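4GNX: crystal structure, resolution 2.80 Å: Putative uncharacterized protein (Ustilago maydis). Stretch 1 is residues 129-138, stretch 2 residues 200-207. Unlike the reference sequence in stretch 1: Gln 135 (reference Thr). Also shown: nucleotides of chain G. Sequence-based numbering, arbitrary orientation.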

ATOM      1  N   SER C 129     -18.594  -6.778  -8.225  1.00 87.75           N
ATOM      2  CA  SER C 129     -18.416  -5.339  -8.464  1.00 89.94           C
ATOM      3  C   SER C 129     -17.703  -4.605  -7.307  1.00 87.06           C
ATOM      4  O   SER C 129     -17.166  -3.516  -7.495  1.00 87.68           O
ATOM      5  N   VAL C 130     -17.717  -5.205  -6.119  1.00 84.52           N
ATOM      6  CA  VAL C 130     -16.949  -4.726  -4.961  1.00 82.59           C
ATOM      7  C   VAL C 130     -15.486  -5.124  -5.137  1.00 82.83           C
ATOM      8  O   VAL C 130     -15.191  -6.259  -5.525  1.00 82.85           O
ATOM      9  N   GLU C 131     -14.569  -4.211  -4.843  1.00 82.89           N
ATOM     10  CA  GLU C 131     -13.154  -4.530  -4.988  1.00 84.13           C
ATOM     11  C   GLU C 131     -12.577  -5.205  -3.748  1.00 81.41           C
ATOM     12  O   GLU C 131     -13.090  -5.041  -2.631  1.00 79.96           O
ATOM     13  N   ALA C 132     -11.503  -5.961  -3.960  1.00 80.99           N
ATOM     14  CA  ALA C 132     -10.875  -6.748  -2.908  1.00 78.40           C
ATOM     15  C   ALA C 132     -10.402  -5.899  -1.720  1.00 78.37           C
ATOM     16  O   ALA C 132     -10.338  -4.668  -1.801  1.00 80.11           O
ATOM     17  N   ASN C 133     -10.092  -6.580  -0.619  1.00 77.11           N
ATOM     18  CA  ASN C 133      -9.749  -5.953   0.663  1.00 77.23           C
ATOM     19  C   ASN C 133     -10.638  -4.766   1.085  1.00 77.44           C
ATOM     20  O   ASN C 133     -10.151  -3.735   1.538  1.00 79.17           O
ATOM     21  N   GLN C 134     -11.947  -4.923   0.932  1.00 77.48           N
ATOM     22  CA  GLN C 134     -12.886  -3.891   1.349  1.00 79.79           C
ATOM     23  C   GLN C 134     -14.046  -4.405   2.200  1.00 80.36           C
ATOM     24  O   GLN C 134     -14.460  -5.570   2.082  1.00 78.27           O
ATOM     25  N   GLN C 135     -14.548  -3.513   3.061  1.00 82.50           N
ATOM     26  CA  GLN C 135     -15.668  -3.781   3.970  1.00 81.05           C
ATOM     27  C   GLN C 135     -16.953  -3.848   3.181  1.00 78.88           C
ATOM     28  O   GLN C 135     -17.154  -3.058   2.260  1.00 79.36           O
ATOM     29  N   CYS C 136     -17.832  -4.766   3.576  1.00 75.98           N
ATOM     30  CA  CYS C 136     -19.082  -5.003   2.872  1.00 75.77           C
ATOM     31  C   CYS C 136     -20.090  -5.720   3.777  1.00 72.93           C
ATOM     32  O   CYS C 136     -19.692  -6.403   4.721  1.00 71.40           O
ATOM     33  N   ASP C 137     -21.382  -5.534   3.506  1.00 72.59           N
ATOM     34  CA  ASP C 137     -22.437  -6.213   4.259  1.00 71.99           C
ATOM     35  C   ASP C 137     -23.148  -7.261   3.418  1.00 70.53           C
ATOM     36  O   ASP C 137     -23.531  -6.983   2.288  1.00 72.78           O
ATOM     37  N   VAL C 138     -23.347  -8.453   3.976  1.00 67.61           N
ATOM     38  CA  VAL C 138     -23.972  -9.560   3.239  1.00 67.50           C
ATOM     39  C   VAL C 138     -24.980 -10.328   4.088  1.00 67.58           C
ATOM     40  O   VAL C 138     -24.693 -10.675   5.232  1.00 65.55           O
ATOM     41  N   ALA C 200     -26.644 -13.024   8.838  1.00 72.10           N
ATOM     42  CA  ALA C 200     -26.474 -11.621   8.459  1.00 71.36           C
ATOM     43  C   ALA C 200     -25.101 -11.109   8.885  1.00 68.91           C
ATOM     44  O   ALA C 200     -24.735 -11.186  10.058  1.00 69.57           O
ATOM     45  N   PHE C 201     -24.348 -10.574   7.934  1.00 66.93           N
ATOM     46  CA  PHE C 201     -22.987 -10.138   8.205  1.00 65.06           C
ATOM     47  C   PHE C 201     -22.771  -8.634   8.069  1.00 66.25           C
ATOM     48  O   PHE C 201     -23.161  -8.027   7.059  1.00 67.48           O
ATOM     49  N   LYS C 202     -22.154  -8.045   9.099  1.00 66.08           N
ATOM     50  CA  LYS C 202     -21.735  -6.636   9.072  1.00 66.02           C
ATOM     51  C   LYS C 202     -20.214  -6.529   9.021  1.00 63.95           C
ATOM     52  O   LYS C 202     -19.508  -7.168   9.806  1.00 63.18           O
ATOM     53  N   GLY C 203     -19.724  -5.728   8.079  1.00 64.07           N
ATOM     54  CA  GLY C 203     -18.294  -5.466   7.931  1.00 63.35           C
ATOM     55  C   GLY C 203     -17.486  -6.721   7.675  1.00 61.53           C
ATOM     56  O   GLY C 203     -16.849  -7.248   8.578  1.00 60.65           O
ATOM     57  N   VAL C 204     -17.519  -7.194   6.436  1.00 60.96           N
ATOM     58  CA  VAL C 204     -16.856  -8.426   6.063  1.00 59.59           C
ATOM     59  C   VAL C 204     -15.839  -8.101   4.971  1.00 60.62           C
ATOM     60  O   VAL C 204     -16.077  -7.210   4.153  1.00 62.40           O
ATOM     61  N   LYS C 205     -14.698  -8.797   4.972  1.00 60.22           N
ATOM     62  CA  LYS C 205     -13.649  -8.559   3.975  1.00 60.73           C
ATOM     63  C   LYS C 205     -13.937  -9.309   2.691  1.00 61.32           C
ATOM     64  O   LYS C 205     -14.266 -10.490   2.725  1.00 60.07           O
ATOM     65  N   VAL C 206     -13.809  -8.611   1.562  1.00 63.71           N
ATOM     66  CA  VAL C 206     -13.936  -9.227   0.237  1.00 64.47           C
ATOM     67  C   VAL C 206     -12.564  -9.648  -0.306  1.00 65.88           C
ATOM     68  O   VAL C 206     -11.710  -8.803  -0.603  1.00 66.43           O
ATOM     69  N   GLY C 207     -12.358 -10.960  -0.413  1.00 66.20           N
ATOM     70  CA  GLY C 207     -11.182 -11.518  -1.084  1.00 68.01           C
ATOM     71  C   GLY C 207     -11.521 -11.949  -2.503  1.00 70.09           C
ATOM     72  O   GLY C 207     -12.705 -12.092  -2.854  1.00 68.95           O
TER

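A corner between two strands leaves backbone groups without strand partners, and a neighbouring side chain can take their place. The contact between residues 129-138 and 200-207 is a compact example. Its strongest polar element is the carboxylate of Asp 137, a buried residue whose CA-to-CB bond points sideways but whose end reaches across to the other stretch. With chi1 in the m well, its two oxygens serve different partners: OD2 forms a salt bridge with Lys 202 NZ at 2.7 Å, and OD1 accepts a nearly straight hydrogen bond from Gly 203 N at 2.9 Å. The carboxylate thus grips the corner at residues 202 and 203. Lys 202 starts out pointing away, and its chain curls back (chi1 -140°, chi2 m) to bring the ammonium group to Asp 137. Gly 203 has a positive phi of 59°, a conformation that favours glycine.

On both sides of this clamp the backbones pair. Val 138 and Phe 201 exchange hydrogen bonds, Phe 201 N to Val 138 O at 2.7 Å and Val 138 N to Phe 201 O at 3.1 Å. Beyond the corner, Val 204 N donates to Cys 136 O at 2.9 Å and Val 206 N to Gln 134 O at 3.2 Å. Asn 133 N approaches Val 206 O at 2.7 Å, but the bent geometry makes this a weak hydrogen bond.

Lys 205 shows how a strand residue can serve a ligand while packing against its neighbour. Its chain is extended apart from a p turn at chi3, and its NZ donates to DT6 OP2 at 2.9 Å and to DT7 O4 at 3.2 Å, joining a phosphate and a base. Along the way, Lys 205 CD lies 3.4 Å from Asn 133 OD1; the m rotamer of Asn 133 brings its amide nearer although its CA-to-CB bond points away.

The apolar packing centres on Val 206, which has the largest area covered by the opposing stretch. Its t rotamer places CG2 3.8 Å from CG1 of Val 130, also t and directed toward the other stretch, and 4.0 Å from CB of buried Cys 136. One methyl therefore meets both neighbours. The side chains of Val 138 and Phe 201, a hydrogen-bonded pair, lie on the same face of the sheet; Val 138 is t, as is Val 204 beyond the corner. Phe 201 is m, with its ring leading away from stretch 1; Val 138 O lies at the ring edge. Polar groups fix the corner, while small apolar side chains fill the space beside the strands.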

ATOM      1  CB  SER C 129     -19.759  -4.670  -8.787  1.00 92.15           C
ATOM      2  OG  SER C 129     -20.598  -4.643  -7.644  1.00 89.44           O
ATOM      3  CB  VAL C 130     -17.447  -5.367  -3.640  1.00 79.10           C
ATOM      4  CG1 VAL C 130     -16.618  -4.886  -2.450  1.00 76.98           C
ATOM      5  CG2 VAL C 130     -18.931  -5.100  -3.423  1.00 79.24           C
ATOM      6  CB  GLU C 131     -12.348  -3.294  -5.367  1.00 87.65           C
ATOM      7  CG  GLU C 131     -12.686  -2.070  -4.542  1.00 88.85           C
ATOM      8  CD  GLU C 131     -12.572  -0.793  -5.350  1.00 94.30           C
ATOM      9  OE1 GLU C 131     -11.507  -0.578  -5.977  1.00 98.29           O
ATOM     10  OE2 GLU C 131     -13.550  -0.010  -5.361  1.00 94.62           O
ATOM     11  CB  ALA C 132      -9.738  -7.581  -3.477  1.00 79.24           C
ATOM     12  CB  ASN C 133      -8.250  -5.602   0.719  1.00 79.89           C
ATOM     13  CG  ASN C 133      -7.357  -6.828   0.890  1.00 79.41           C
ATOM     14  OD1 ASN C 133      -7.731  -7.812   1.534  1.00 76.62           O
ATOM     15  ND2 ASN C 133      -6.163  -6.765   0.318  1.00 82.35           N
ATOM     16  CB  GLN C 134     -13.415  -3.125   0.145  1.00 82.46           C
ATOM     17  CG  GLN C 134     -12.532  -1.959  -0.252  1.00 86.49           C
ATOM     18  CD  GLN C 134     -13.329  -0.791  -0.792  1.00 89.71           C
ATOM     19  OE1 GLN C 134     -14.173  -0.951  -1.675  1.00 90.09           O
ATOM     20  NE2 GLN C 134     -13.066   0.396  -0.259  1.00 92.40           N
ATOM     21  CB  GLN C 135     -15.812  -2.662   5.010  1.00 85.25           C
ATOM     22  CG  GLN C 135     -14.511  -2.030   5.474  1.00 90.31           C
ATOM     23  CD  GLN C 135     -13.643  -2.994   6.263  1.00 92.86           C
ATOM     24  OE1 GLN C 135     -13.679  -4.216   6.039  1.00 91.42           O
ATOM     25  NE2 GLN C 135     -12.851  -2.450   7.196  1.00 94.61           N
ATOM     26  CB  CYS C 136     -18.783  -5.768   1.571  1.00 77.35           C
ATOM     27  SG  CYS C 136     -19.781  -7.219   1.201  1.00 80.75           S
ATOM     28  CB  ASP C 137     -23.465  -5.205   4.758  1.00 76.07           C
ATOM     29  CG  ASP C 137     -22.946  -4.352   5.893  1.00 77.83           C
ATOM     30  OD1 ASP C 137     -21.828  -4.622   6.385  1.00 75.29           O
ATOM     31  OD2 ASP C 137     -23.663  -3.403   6.289  1.00 81.57           O
ATOM     32  CB  VAL C 138     -22.912 -10.553   2.690  1.00 65.61           C
ATOM     33  CG1 VAL C 138     -23.530 -11.898   2.337  1.00 65.78           C
ATOM     34  CG2 VAL C 138     -22.194  -9.974   1.480  1.00 66.07           C
ATOM     35  CB  ALA C 200     -27.581 -10.771   9.070  1.00 73.51           C
ATOM     36  CB  PHE C 201     -22.020 -10.888   7.301  1.00 63.14           C
ATOM     37  CG  PHE C 201     -21.897 -12.342   7.632  1.00 62.98           C
ATOM     38  CD1 PHE C 201     -22.783 -13.272   7.101  1.00 63.81           C
ATOM     39  CD2 PHE C 201     -20.895 -12.790   8.485  1.00 62.56           C
ATOM     40  CE1 PHE C 201     -22.675 -14.621   7.412  1.00 63.49           C
ATOM     41  CE2 PHE C 201     -20.781 -14.141   8.792  1.00 62.71           C
ATOM     42  CZ  PHE C 201     -21.677 -15.057   8.257  1.00 62.55           C
ATOM     43  CB  LYS C 202     -22.299  -5.853  10.269  1.00 67.46           C
ATOM     44  CG  LYS C 202     -22.766  -4.447   9.915  1.00 69.44           C
ATOM     45  CD  LYS C 202     -21.647  -3.426  10.007  1.00 69.36           C
ATOM     46  CE  LYS C 202     -21.610  -2.517   8.790  1.00 69.81           C
ATOM     47  NZ  LYS C 202     -22.926  -1.913   8.473  1.00 71.99           N
ATOM     48  CB  VAL C 204     -17.914  -9.449   5.604  1.00 59.86           C
ATOM     49  CG1 VAL C 204     -17.319 -10.578   4.775  1.00 59.80           C
ATOM     50  CG2 VAL C 204     -18.628 -10.012   6.815  1.00 59.62           C
ATOM     51  CB  LYS C 205     -12.269  -8.956   4.498  1.00 60.36           C
ATOM     52  CG  LYS C 205     -11.133  -8.424   3.627  1.00 62.32           C
ATOM     53  CD  LYS C 205      -9.768  -9.021   3.962  1.00 63.19           C
ATOM     54  CE  LYS C 205      -9.741 -10.540   3.827  1.00 62.51           C
ATOM     55  NZ  LYS C 205      -8.381 -11.086   4.090  1.00 63.50           N
ATOM     56  CB  VAL C 206     -14.619  -8.274  -0.766  1.00 66.33           C
ATOM     57  CG1 VAL C 206     -14.594  -8.855  -2.177  1.00 68.19           C
ATOM     58  CG2 VAL C 206     -16.044  -7.964  -0.326  1.00 65.86           C
TER
ATOM     59  P    DT G   6      -6.289 -10.716   7.177  1.00 84.87           P
ATOM     60  OP1  DT G   6      -5.520  -9.875   6.226  1.00 89.54           O
ATOM     61  OP2  DT G   6      -7.727 -10.990   6.910  1.00 89.47           O
ATOM     62  O5'  DT G   6      -5.520 -12.105   7.327  1.00 81.58           O
ATOM     63  C5'  DT G   6      -4.077 -12.162   7.317  1.00 80.28           C
ATOM     64  C4'  DT G   6      -3.571 -13.323   8.144  1.00 78.55           C
ATOM     65  O4'  DT G   6      -4.105 -13.263   9.488  1.00 80.20           O
ATOM     66  C3'  DT G   6      -3.909 -14.711   7.602  1.00 75.50           C
ATOM     67  O3'  DT G   6      -2.732 -15.523   7.602  1.00 76.90           O
ATOM     68  C2'  DT G   6      -4.990 -15.228   8.537  1.00 73.06           C
ATOM     69  C1'  DT G   6      -4.757 -14.475   9.838  1.00 74.71           C
ATOM     70  N1   DT G   6      -5.999 -14.127  10.567  1.00 72.83           N
ATOM     71  C2   DT G   6      -6.216 -14.670  11.814  1.00 75.03           C
ATOM     72  O2   DT G   6      -5.437 -15.438  12.354  1.00 84.71           O
ATOM     73  N3   DT G   6      -7.391 -14.283  12.409  1.00 70.04           N
ATOM     74  C4   DT G   6      -8.345 -13.425  11.896  1.00 68.40           C
ATOM     75  O4   DT G   6      -9.354 -13.171  12.548  1.00 68.08           O
ATOM     76  C5   DT G   6      -8.048 -12.886  10.588  1.00 68.75           C
ATOM     77  C7   DT G   6      -9.020 -11.943   9.954  1.00 69.96           C
ATOM     78  C6   DT G   6      -6.907 -13.260   9.998  1.00 70.91           C
ATOM     79  P    DT G   7      -2.183 -16.004   6.184  1.00 78.53           P
ATOM     80  OP1  DT G   7      -0.824 -16.578   6.355  1.00 80.18           O
ATOM     81  OP2  DT G   7      -2.388 -14.882   5.231  1.00 82.34           O
ATOM     82  O5'  DT G   7      -3.206 -17.177   5.841  1.00 75.48           O
ATOM     83  C5'  DT G   7      -3.348 -18.317   6.715  1.00 70.46           C
ATOM     84  C4'  DT G   7      -4.263 -19.355   6.105  1.00 70.43           C
ATOM     85  O4'  DT G   7      -5.608 -18.837   6.001  1.00 67.98           O
ATOM     86  C3'  DT G   7      -3.896 -19.817   4.697  1.00 74.14           C
ATOM     87  O3'  DT G   7      -4.271 -21.190   4.576  1.00 82.70           O
ATOM     88  C2'  DT G   7      -4.757 -18.937   3.807  1.00 68.29           C
ATOM     89  C1'  DT G   7      -6.020 -18.788   4.639  1.00 62.93           C
ATOM     90  N1   DT G   7      -6.786 -17.539   4.453  1.00 56.90           N
ATOM     91  C2   DT G   7      -8.148 -17.651   4.293  1.00 55.35           C
ATOM     92  O2   DT G   7      -8.728 -18.722   4.257  1.00 53.75           O
ATOM     93  N3   DT G   7      -8.809 -16.455   4.168  1.00 57.08           N
ATOM     94  C4   DT G   7      -8.260 -15.188   4.206  1.00 53.52           C
ATOM     95  O4   DT G   7      -8.983 -14.205   4.078  1.00 54.92           O
ATOM     96  C5   DT G   7      -6.827 -15.144   4.383  1.00 52.71           C
ATOM     97  C7   DT G   7      -6.143 -13.815   4.420  1.00 55.22           C
ATOM     98  C6   DT G   7      -6.171 -16.307   4.506  1.00 54.05           C